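Local coordinates for hypothetical protein PH1789 (PDB 1WR2) that is of unknown function but carries an ATP-grasp domain of mixed helices and strands, at residues D188-V191 with D192-K196; L195-S198 with K199-D203; T152-L155 with V156-E160. All coordinates share one frame; numbering follows the deposited sequence.

Interaction 1. Residues D188-V191 with D192-K196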
ATOM      1  N   ASP A 188       6.536 -10.655 -14.707  1.00 44.50           N
ATOM      2  CA  ASP A 188       5.161 -11.123 -14.877  1.00 43.86           C
ATOM      3  C   ASP A 188       4.300 -10.764 -13.670  1.00 41.53           C
ATOM      4  O   ASP A 188       3.104 -10.479 -13.798  1.00 38.91           O
ATOM      5  CB  ASP A 188       5.154 -12.638 -15.090  1.00 47.18           C
ATOM      6  CG  ASP A 188       5.769 -13.039 -16.418  1.00 49.88           C
ATOM      7  OD1 ASP A 188       6.911 -12.623 -16.704  1.00 52.32           O
ATOM      8  OD2 ASP A 188       5.106 -13.776 -17.176  1.00 53.32           O
ATOM      9  N   ALA A 189       4.913 -10.791 -12.493  1.00 38.98           N
ATOM     10  CA  ALA A 189       4.207 -10.451 -11.271  1.00 39.79           C
ATOM     11  C   ALA A 189       3.862  -8.963 -11.324  1.00 38.54           C
ATOM     12  O   ALA A 189       2.773  -8.547 -10.934  1.00 38.10           O
ATOM     13  CB  ALA A 189       5.083 -10.753 -10.061  1.00 39.19           C
ATOM     14  N   ILE A 190       4.791  -8.158 -11.819  1.00 37.39           N
ATOM     15  CA  ILE A 190       4.527  -6.729 -11.917  1.00 35.96           C
ATOM     16  C   ILE A 190       3.410  -6.499 -12.921  1.00 35.92           C
ATOM     17  O   ILE A 190       2.503  -5.711 -12.679  1.00 32.50           O
ATOM     18  CB  ILE A 190       5.763  -5.955 -12.366  1.00 34.87           C
ATOM     19  CG1 ILE A 190       6.913  -6.215 -11.391  1.00 33.97           C
ATOM     20  CG2 ILE A 190       5.436  -4.468 -12.423  1.00 35.92           C
ATOM     21  CD1 ILE A 190       8.219  -5.588 -11.796  1.00 33.56           C
ATOM     22  N   VAL A 191       3.479  -7.191 -14.052  1.00 35.74           N
ATOM     23  CA  VAL A 191       2.458  -7.053 -15.080  1.00 37.60           C
ATOM     24  C   VAL A 191       1.080  -7.386 -14.518  1.00 39.66           C
ATOM     25  O   VAL A 191       0.093  -6.717 -14.823  1.00 39.96           O
ATOM     26  CB  VAL A 191       2.752  -7.986 -16.275  1.00 38.68           C
ATOM     27  CG1 VAL A 191       1.565  -8.021 -17.215  1.00 37.61           C
ATOM     28  CG2 VAL A 191       3.996  -7.508 -17.005  1.00 35.70           C
ATOM     29  N   ASP A 192       1.016  -8.426 -13.694  1.00 40.65           N
ATOM     30  CA  ASP A 192      -0.248  -8.831 -13.096  1.00 41.81           C
ATOM     31  C   ASP A 192      -0.783  -7.742 -12.155  1.00 40.35           C
ATOM     32  O   ASP A 192      -1.986  -7.464 -12.144  1.00 39.54           O
ATOM     33  CB  ASP A 192      -0.080 -10.154 -12.343  1.00 45.04           C
ATOM     34  CG  ASP A 192      -1.408 -10.725 -11.861  1.00 47.63           C
ATOM     35  OD1 ASP A 192      -2.301 -10.961 -12.706  1.00 50.00           O
ATOM     36  OD2 ASP A 192      -1.555 -10.937 -10.640  1.00 49.51           O
ATOM     37  N   MET A 193       0.101  -7.117 -11.380  1.00 38.63           N
ATOM     38  CA  MET A 193      -0.337  -6.058 -10.471  1.00 38.32           C
ATOM     39  C   MET A 193      -0.882  -4.862 -11.229  1.00 35.23           C
ATOM     40  O   MET A 193      -1.917  -4.310 -10.872  1.00 32.56           O
ATOM     41  CB  MET A 193       0.798  -5.594  -9.574  1.00 40.01           C
ATOM     42  CG  MET A 193       0.989  -6.449  -8.344  1.00 45.49           C
ATOM     43  SD  MET A 193       2.139  -5.667  -7.201  1.00 47.52           S
ATOM     44  CE  MET A 193       3.699  -6.124  -7.971  1.00 47.67           C
ATOM     45  N   LEU A 194      -0.183  -4.460 -12.284  1.00 32.24           N
ATOM     46  CA  LEU A 194      -0.628  -3.327 -13.084  1.00 32.32           C
ATOM     47  C   LEU A 194      -2.018  -3.575 -13.679  1.00 32.81           C
ATOM     48  O   LEU A 194      -2.865  -2.678 -13.697  1.00 32.09           O
ATOM     49  CB  LEU A 194       0.389  -3.044 -14.200  1.00 31.25           C
ATOM     50  CG  LEU A 194       1.697  -2.337 -13.813  1.00 31.86           C
ATOM     51  CD1 LEU A 194       2.686  -2.419 -14.986  1.00 31.48           C
ATOM     52  CD2 LEU A 194       1.402  -0.870 -13.432  1.00 28.97           C
ATOM     53  N   LEU A 195      -2.255  -4.790 -14.169  1.00 34.00           N
ATOM     54  CA  LEU A 195      -3.553  -5.111 -14.767  1.00 35.31           C
ATOM     55  C   LEU A 195      -4.654  -5.145 -13.711  1.00 34.90           C
ATOM     56  O   LEU A 195      -5.772  -4.703 -13.959  1.00 33.38           O
ATOM     57  CB  LEU A 195      -3.494  -6.452 -15.513  1.00 35.02           C
ATOM     58  CG  LEU A 195      -2.606  -6.515 -16.765  1.00 39.06           C
ATOM     59  CD1 LEU A 195      -2.664  -7.922 -17.340  1.00 41.07           C
ATOM     60  CD2 LEU A 195      -3.071  -5.497 -17.812  1.00 37.13           C
ATOM     61  N   LYS A 196      -4.340  -5.671 -12.534  1.00 34.86           N
ATOM     62  CA  LYS A 196      -5.322  -5.722 -11.463  1.00 35.15           C
ATOM     63  C   LYS A 196      -5.641  -4.311 -10.973  1.00 34.31           C
ATOM     64  O   LYS A 196      -6.797  -3.986 -10.707  1.00 34.17           O
ATOM     65  CB  LYS A 196      -4.818  -6.615 -10.320  1.00 35.99           C
ATOM     66  CG  LYS A 196      -4.973  -8.112 -10.634  1.00 37.69           C
ATOM     67  CD  LYS A 196      -4.397  -9.015  -9.551  1.00 41.09           C
ATOM     68  CE  LYS A 196      -4.777 -10.474  -9.825  1.00 41.31           C
ATOM     69  NZ  LYS A 196      -3.846 -11.434  -9.176  1.00 45.32           N
TER
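V191 and L195 meet along one flank of a helix because of how their first torsions are set: CG1 of V191 lies anti to its own backbone N (chi1 170°), while in L195 CG is anti to the carbonyl carbon (chi1 -67°), which sends the leucine side chain back along the helix toward the preceding turn. V191 CG1 and L195 CD1 are then 4.2 Å apart, and L195 CG rests 3.3 Å from V191 O. I190 and L194 repeat the i to i+4 pairing on the buried side, with I190 CG2 4.3 Å from L194 CD1. M193 also reaches back, its flexible thioether chain bent at the last torsion so that CE comes 3.9 Å from A189 O. Four backbone bonds of the alpha-helical kind run beneath these side chains; the straightest, L194 N to I190 O, measures 3.0 Å with an angle of 168° at the hydrogen. On the more polar side D192 and K196 are also four residues apart, and K196 NZ gives a 2.8 Å salt bridge to the syn lone pair of D192 OD2. A carboxylate and a long, nearly extended lysine suit this partly exposed edge, whereas branched and thioether side chains fill the buried one. I190, V191 and L194 pack on I167 of helix 160-168; I190 and M193 also touch V218 and V216, while I190 and L194 reach F138 and I136. This part of helix 187-203 lies against strands 133-140 and 208-218, with helix 160-168 beside it.

Interaction 2. Residues L195-S198 with K199-D203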
ATOM      1  N   LEU A 195      -2.255  -4.790 -14.169  1.00 34.00           N
ATOM      2  CA  LEU A 195      -3.553  -5.111 -14.767  1.00 35.31           C
ATOM      3  C   LEU A 195      -4.654  -5.145 -13.711  1.00 34.90           C
ATOM      4  O   LEU A 195      -5.772  -4.703 -13.959  1.00 33.38           O
ATOM      5  CB  LEU A 195      -3.494  -6.452 -15.513  1.00 35.02           C
ATOM      6  CG  LEU A 195      -2.606  -6.515 -16.765  1.00 39.06           C
ATOM      7  CD1 LEU A 195      -2.664  -7.922 -17.340  1.00 41.07           C
ATOM      8  CD2 LEU A 195      -3.071  -5.497 -17.812  1.00 37.13           C
ATOM      9  N   LYS A 196      -4.340  -5.671 -12.534  1.00 34.86           N
ATOM     10  CA  LYS A 196      -5.322  -5.722 -11.463  1.00 35.15           C
ATOM     11  C   LYS A 196      -5.641  -4.311 -10.973  1.00 34.31           C
ATOM     12  O   LYS A 196      -6.797  -3.986 -10.707  1.00 34.17           O
ATOM     13  CB  LYS A 196      -4.818  -6.615 -10.320  1.00 35.99           C
ATOM     14  CG  LYS A 196      -4.973  -8.112 -10.634  1.00 37.69           C
ATOM     15  CD  LYS A 196      -4.397  -9.015  -9.551  1.00 41.09           C
ATOM     16  CE  LYS A 196      -4.777 -10.474  -9.825  1.00 41.31           C
ATOM     17  NZ  LYS A 196      -3.846 -11.434  -9.176  1.00 45.32           N
ATOM     18  N   VAL A 197      -4.633  -3.455 -10.854  1.00 31.79           N
ATOM     19  CA  VAL A 197      -4.917  -2.086 -10.425  1.00 32.11           C
ATOM     20  C   VAL A 197      -5.754  -1.382 -11.481  1.00 31.70           C
ATOM     21  O   VAL A 197      -6.674  -0.624 -11.163  1.00 32.13           O
ATOM     22  CB  VAL A 197      -3.619  -1.272 -10.198  1.00 32.38           C
ATOM     23  CG1 VAL A 197      -3.956   0.210  -9.992  1.00 28.42           C
ATOM     24  CG2 VAL A 197      -2.884  -1.819  -8.986  1.00 27.83           C
ATOM     25  N   SER A 198      -5.423  -1.631 -12.746  1.00 34.38           N
ATOM     26  CA  SER A 198      -6.141  -1.032 -13.865  1.00 34.96           C
ATOM     27  C   SER A 198      -7.620  -1.411 -13.798  1.00 35.62           C
ATOM     28  O   SER A 198      -8.495  -0.572 -13.988  1.00 36.41           O
ATOM     29  CB  SER A 198      -5.528  -1.519 -15.188  1.00 35.66           C
ATOM     30  OG  SER A 198      -6.204  -0.995 -16.315  1.00 34.81           O
ATOM     31  N   LYS A 199      -7.882  -2.686 -13.523  1.00 37.25           N
ATOM     32  CA  LYS A 199      -9.242  -3.217 -13.420  1.00 37.63           C
ATOM     33  C   LYS A 199      -9.964  -2.566 -12.246  1.00 37.30           C
ATOM     34  O   LYS A 199     -11.089  -2.072 -12.378  1.00 36.13           O
ATOM     35  CB  LYS A 199      -9.175  -4.740 -13.232  1.00 41.03           C
ATOM     36  CG  LYS A 199     -10.490  -5.410 -12.854  1.00 44.35           C
ATOM     37  CD  LYS A 199     -11.592  -5.128 -13.868  1.00 50.11           C
ATOM     38  CE  LYS A 199     -12.892  -5.821 -13.469  1.00 50.75           C
ATOM     39  NZ  LYS A 199     -14.019  -5.438 -14.357  1.00 52.31           N
ATOM     40  N   LEU A 200      -9.297  -2.563 -11.101  1.00 35.55           N
ATOM     41  CA  LEU A 200      -9.830  -1.974  -9.881  1.00 35.10           C
ATOM     42  C   LEU A 200     -10.217  -0.510 -10.107  1.00 35.10           C
ATOM     43  O   LEU A 200     -11.321  -0.087  -9.757  1.00 34.75           O
ATOM     44  CB  LEU A 200      -8.771  -2.087  -8.769  1.00 35.19           C
ATOM     45  CG  LEU A 200      -9.038  -1.632  -7.328  1.00 34.75           C
ATOM     46  CD1 LEU A 200      -7.945  -2.190  -6.446  1.00 34.60           C
ATOM     47  CD2 LEU A 200      -9.074  -0.118  -7.221  1.00 34.68           C
ATOM     48  N   VAL A 201      -9.310   0.257 -10.706  1.00 33.45           N
ATOM     49  CA  VAL A 201      -9.560   1.673 -10.963  1.00 32.92           C
ATOM     50  C   VAL A 201     -10.655   1.903 -12.006  1.00 35.09           C
ATOM     51  O   VAL A 201     -11.488   2.803 -11.853  1.00 34.42           O
ATOM     52  CB  VAL A 201      -8.266   2.380 -11.416  1.00 32.11           C
ATOM     53  CG1 VAL A 201      -8.534   3.859 -11.692  1.00 28.52           C
ATOM     54  CG2 VAL A 201      -7.200   2.219 -10.335  1.00 29.92           C
ATOM     55  N   ASP A 202     -10.653   1.098 -13.061  1.00 34.79           N
ATOM     56  CA  ASP A 202     -11.664   1.237 -14.104  1.00 39.43           C
ATOM     57  C   ASP A 202     -13.044   0.981 -13.477  1.00 38.99           C
ATOM     58  O   ASP A 202     -13.982   1.749 -13.674  1.00 40.64           O
ATOM     59  CB  ASP A 202     -11.362   0.250 -15.239  1.00 40.90           C
ATOM     60  CG  ASP A 202     -12.189   0.512 -16.492  1.00 44.04           C
ATOM     61  OD1 ASP A 202     -12.410   1.687 -16.837  1.00 44.46           O
ATOM     62  OD2 ASP A 202     -12.601  -0.467 -17.145  1.00 46.26           O
ATOM     63  N   ASP A 203     -13.151  -0.087 -12.694  1.00 40.17           N
ATOM     64  CA  ASP A 203     -14.403  -0.430 -12.023  1.00 40.97           C
ATOM     65  C   ASP A 203     -14.878   0.665 -11.086  1.00 42.42           C
ATOM     66  O   ASP A 203     -16.058   1.027 -11.075  1.00 41.10           O
ATOM     67  CB  ASP A 203     -14.227  -1.698 -11.196  1.00 42.37           C
ATOM     68  CG  ASP A 203     -14.385  -2.944 -12.010  1.00 42.52           C
ATOM     69  OD1 ASP A 203     -14.388  -2.846 -13.255  1.00 43.76           O
ATOM     70  OD2 ASP A 203     -14.502  -4.020 -11.400  1.00 44.25           O
TER
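V197 and V201, one turn apart on the same helix, lie side by side and point the same way, with V197 CG1 3.8 Å from V201 CG2. Beneath them V201 N donates to V197 O over 2.8 Å. The same pattern uses the carbonyls of L195, K196 and S198, which accept from the backbone N atoms of K199, L200 and D202, so each of these four carbonyl oxygens has a main-chain donor. Further along, D202 O takes a hydrogen bond from K205 NZ. The side chains satisfy their polar ends differently. K199 leaves with CG anti to its backbone N and then bends at chi2 (57°), which turns the otherwise extended chain along the helix until NZ reaches the syn lone pair of D203 OD1 at 2.8 Å; this is an i to i+4 salt bridge. The other oxygen, D203 OD2, is hydrogen-bonded to Y32 OH, so the carboxylate is held at both oxygens. K196 sends its ammonium back to D192 and makes a weak hydrogen bond to G33 O. S198 is a small residue at a close approach between helix and loop, and its OG accepts a hydrogen bond from I158 N, satisfying a polar side chain in a buried position. V197, L200 and V201 instead face the sheet, meeting L213, I208 and M211 of strand 208-218, with V126 of strand 120-129 also under both valines. The arrangement is that of an amphipathic alpha-helix laid against an antiparallel sheet, here within the ATP-grasp domain.

Interaction 3. Residues T152-L155 with V156-E160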
ATOM      1  N   THR A 152       6.836   5.901 -15.813  1.00 36.07           N
ATOM      2  CA  THR A 152       6.146   5.820 -17.092  1.00 35.95           C
ATOM      3  C   THR A 152       4.661   5.749 -16.740  1.00 35.14           C
ATOM      4  O   THR A 152       4.319   5.423 -15.597  1.00 30.64           O
ATOM      5  CB  THR A 152       6.570   4.558 -17.882  1.00 35.97           C
ATOM      6  OG1 THR A 152       6.311   3.378 -17.102  1.00 37.11           O
ATOM      7  CG2 THR A 152       8.054   4.624 -18.213  1.00 39.11           C
ATOM      8  N   PHE A 153       3.786   6.067 -17.692  1.00 33.54           N
ATOM      9  CA  PHE A 153       2.354   6.024 -17.419  1.00 35.17           C
ATOM     10  C   PHE A 153       1.546   5.536 -18.614  1.00 35.35           C
ATOM     11  O   PHE A 153       2.066   5.408 -19.728  1.00 34.46           O
ATOM     12  CB  PHE A 153       1.851   7.409 -16.972  1.00 36.42           C
ATOM     13  CG  PHE A 153       1.550   8.350 -18.107  1.00 39.38           C
ATOM     14  CD1 PHE A 153       0.286   8.369 -18.700  1.00 41.79           C
ATOM     15  CD2 PHE A 153       2.527   9.213 -18.591  1.00 39.48           C
ATOM     16  CE1 PHE A 153      -0.000   9.239 -19.765  1.00 41.61           C
ATOM     17  CE2 PHE A 153       2.255  10.086 -19.652  1.00 42.78           C
ATOM     18  CZ  PHE A 153       0.984  10.098 -20.241  1.00 41.42           C
ATOM     19  N   ARG A 154       0.270   5.259 -18.365  1.00 33.93           N
ATOM     20  CA  ARG A 154      -0.642   4.786 -19.400  1.00 35.96           C
ATOM     21  C   ARG A 154      -2.046   5.136 -18.917  1.00 35.67           C
ATOM     22  O   ARG A 154      -2.275   5.241 -17.710  1.00 33.87           O
ATOM     23  CB  ARG A 154      -0.501   3.267 -19.545  1.00 36.75           C
ATOM     24  CG  ARG A 154      -0.260   2.760 -20.960  1.00 45.20           C
ATOM     25  CD  ARG A 154       0.838   3.539 -21.649  1.00 44.48           C
ATOM     26  NE  ARG A 154       1.717   2.681 -22.430  1.00 44.83           N
ATOM     27  CZ  ARG A 154       3.040   2.788 -22.421  1.00 45.66           C
ATOM     28  NH1 ARG A 154       3.623   3.713 -21.668  1.00 43.34           N
ATOM     29  NH2 ARG A 154       3.778   1.975 -23.160  1.00 48.14           N
ATOM     30  N   LEU A 155      -2.984   5.334 -19.837  1.00 35.45           N
ATOM     31  CA  LEU A 155      -4.348   5.641 -19.420  1.00 36.68           C
ATOM     32  C   LEU A 155      -5.063   4.342 -19.050  1.00 36.95           C
ATOM     33  O   LEU A 155      -4.860   3.302 -19.681  1.00 36.33           O
ATOM     34  CB  LEU A 155      -5.110   6.367 -20.532  1.00 38.10           C
ATOM     35  CG  LEU A 155      -4.577   7.763 -20.849  1.00 38.99           C
ATOM     36  CD1 LEU A 155      -5.464   8.441 -21.895  1.00 40.47           C
ATOM     37  CD2 LEU A 155      -4.540   8.587 -19.562  1.00 36.22           C
ATOM     38  N   VAL A 156      -5.874   4.404 -18.004  1.00 35.36           N
ATOM     39  CA  VAL A 156      -6.627   3.246 -17.552  1.00 37.27           C
ATOM     40  C   VAL A 156      -7.931   3.202 -18.358  1.00 38.27           C
ATOM     41  O   VAL A 156      -8.553   4.235 -18.585  1.00 37.37           O
ATOM     42  CB  VAL A 156      -6.945   3.376 -16.044  1.00 36.86           C
ATOM     43  CG1 VAL A 156      -7.832   2.228 -15.585  1.00 37.85           C
ATOM     44  CG2 VAL A 156      -5.645   3.403 -15.250  1.00 34.52           C
ATOM     45  N   PRO A 157      -8.366   2.008 -18.795  1.00 39.64           N
ATOM     46  CA  PRO A 157      -7.770   0.682 -18.616  1.00 40.44           C
ATOM     47  C   PRO A 157      -6.613   0.407 -19.564  1.00 41.18           C
ATOM     48  O   PRO A 157      -6.594   0.882 -20.700  1.00 42.63           O
ATOM     49  CB  PRO A 157      -8.946  -0.251 -18.873  1.00 40.20           C
ATOM     50  CG  PRO A 157      -9.639   0.456 -20.002  1.00 40.82           C
ATOM     51  CD  PRO A 157      -9.644   1.905 -19.531  1.00 40.59           C
ATOM     52  N   ILE A 158      -5.647  -0.370 -19.092  1.00 40.44           N
ATOM     53  CA  ILE A 158      -4.492  -0.712 -19.909  1.00 41.95           C
ATOM     54  C   ILE A 158      -4.589  -2.173 -20.329  1.00 42.96           C
ATOM     55  O   ILE A 158      -5.290  -2.965 -19.700  1.00 41.85           O
ATOM     56  CB  ILE A 158      -3.168  -0.526 -19.131  1.00 40.87           C
ATOM     57  CG1 ILE A 158      -3.137  -1.476 -17.927  1.00 37.14           C
ATOM     58  CG2 ILE A 158      -3.027   0.924 -18.674  1.00 37.59           C
ATOM     59  CD1 ILE A 158      -1.857  -1.415 -17.114  1.00 39.07           C
ATOM     60  N   THR A 159      -3.885  -2.523 -21.400  1.00 43.39           N
ATOM     61  CA  THR A 159      -3.864  -3.893 -21.880  1.00 43.08           C
ATOM     62  C   THR A 159      -2.566  -4.499 -21.381  1.00 44.22           C
ATOM     63  O   THR A 159      -1.712  -3.785 -20.843  1.00 42.72           O
ATOM     64  CB  THR A 159      -3.902  -3.939 -23.418  1.00 42.91           C
ATOM     65  OG1 THR A 159      -2.834  -3.143 -23.943  1.00 43.45           O
ATOM     66  CG2 THR A 159      -5.231  -3.390 -23.929  1.00 40.97           C
ATOM     67  N   GLU A 160      -2.410  -5.809 -21.536  1.00 45.31           N
ATOM     68  CA  GLU A 160      -1.184  -6.446 -21.085  1.00 46.37           C
ATOM     69  C   GLU A 160      -0.010  -5.873 -21.862  1.00 45.65           C
ATOM     70  O   GLU A 160       1.104  -5.783 -21.342  1.00 45.04           O
ATOM     71  CB  GLU A 160      -1.238  -7.962 -21.279  1.00 48.00           C
ATOM     72  CG  GLU A 160       0.062  -8.625 -20.865  1.00 51.48           C
ATOM     73  CD  GLU A 160       0.025 -10.128 -20.971  1.00 54.89           C
ATOM     74  OE1 GLU A 160       1.067 -10.759 -20.698  1.00 55.74           O
ATOM     75  OE2 GLU A 160      -1.040 -10.679 -21.319  1.00 56.50           O
TER
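The guanidinium of R154 and the methyl CG2 of I158 belong to one corner of the chain, but the flat group itself turns away from the isoleucine: F153 O lies only 6° out of the guanidinium plane and accepts from R154 NH1 at 3.0 Å, in a bond that is nearly straight at 171°. NH1 also forms a salt bridge with E169, its stronger partner. What touches across the corner is the aliphatic root of the arginine, with R154 CB 3.6 Å and CG 4.0 Å from I158 CG2, the two side chains crossing at about a right angle. In I158, CG1 takes the crowded position between backbone N and carbonyl carbon (chi1 63°), which leaves CG2 anti to the carbonyl carbon and turned to the strand, where it also comes 3.2 Å from L155 O. Strand 152-155 is one of the two edge strands of the six-stranded antiparallel sheet, within the ATP-grasp domain; it pairs with strand 133-140, and the corner leads from it into helix 160-168. P157 follows a cis peptide bond, a choice open chiefly to proline, and the sharp turn lets the chain double back so that I158 faces R154. A beta-branched isoleucine suits this buried spot, where it also packs on I136 and L195. T159 is the N-cap of the next helix, its short hydroxyl side chain capping a backbone N, and its own N bonds to D162 OD2.

In the fold
Interactions 1 and 2 are successive lengths of helix 187-203, sharing L195 and K196, with centres about 10 Å apart. Interaction 3 precedes both in the chain, yet its loop returns alongside that helix, its centre about 11 Å from that of interaction 1 and 10 Å from that of interaction 2. The touch with 188-196 is packing of methyl groups against backbone carbonyl oxygens: L195 CD2 lies 3.7 Å from T159 O, and I158 CD1 lies 3.8 Å from L194 O. With 195-203 it is more polar, since S198 OG is 2.9 Å from I158 N in a probable hydrogen bond. I158 thus faces R154 within its own corner and the helix beyond it.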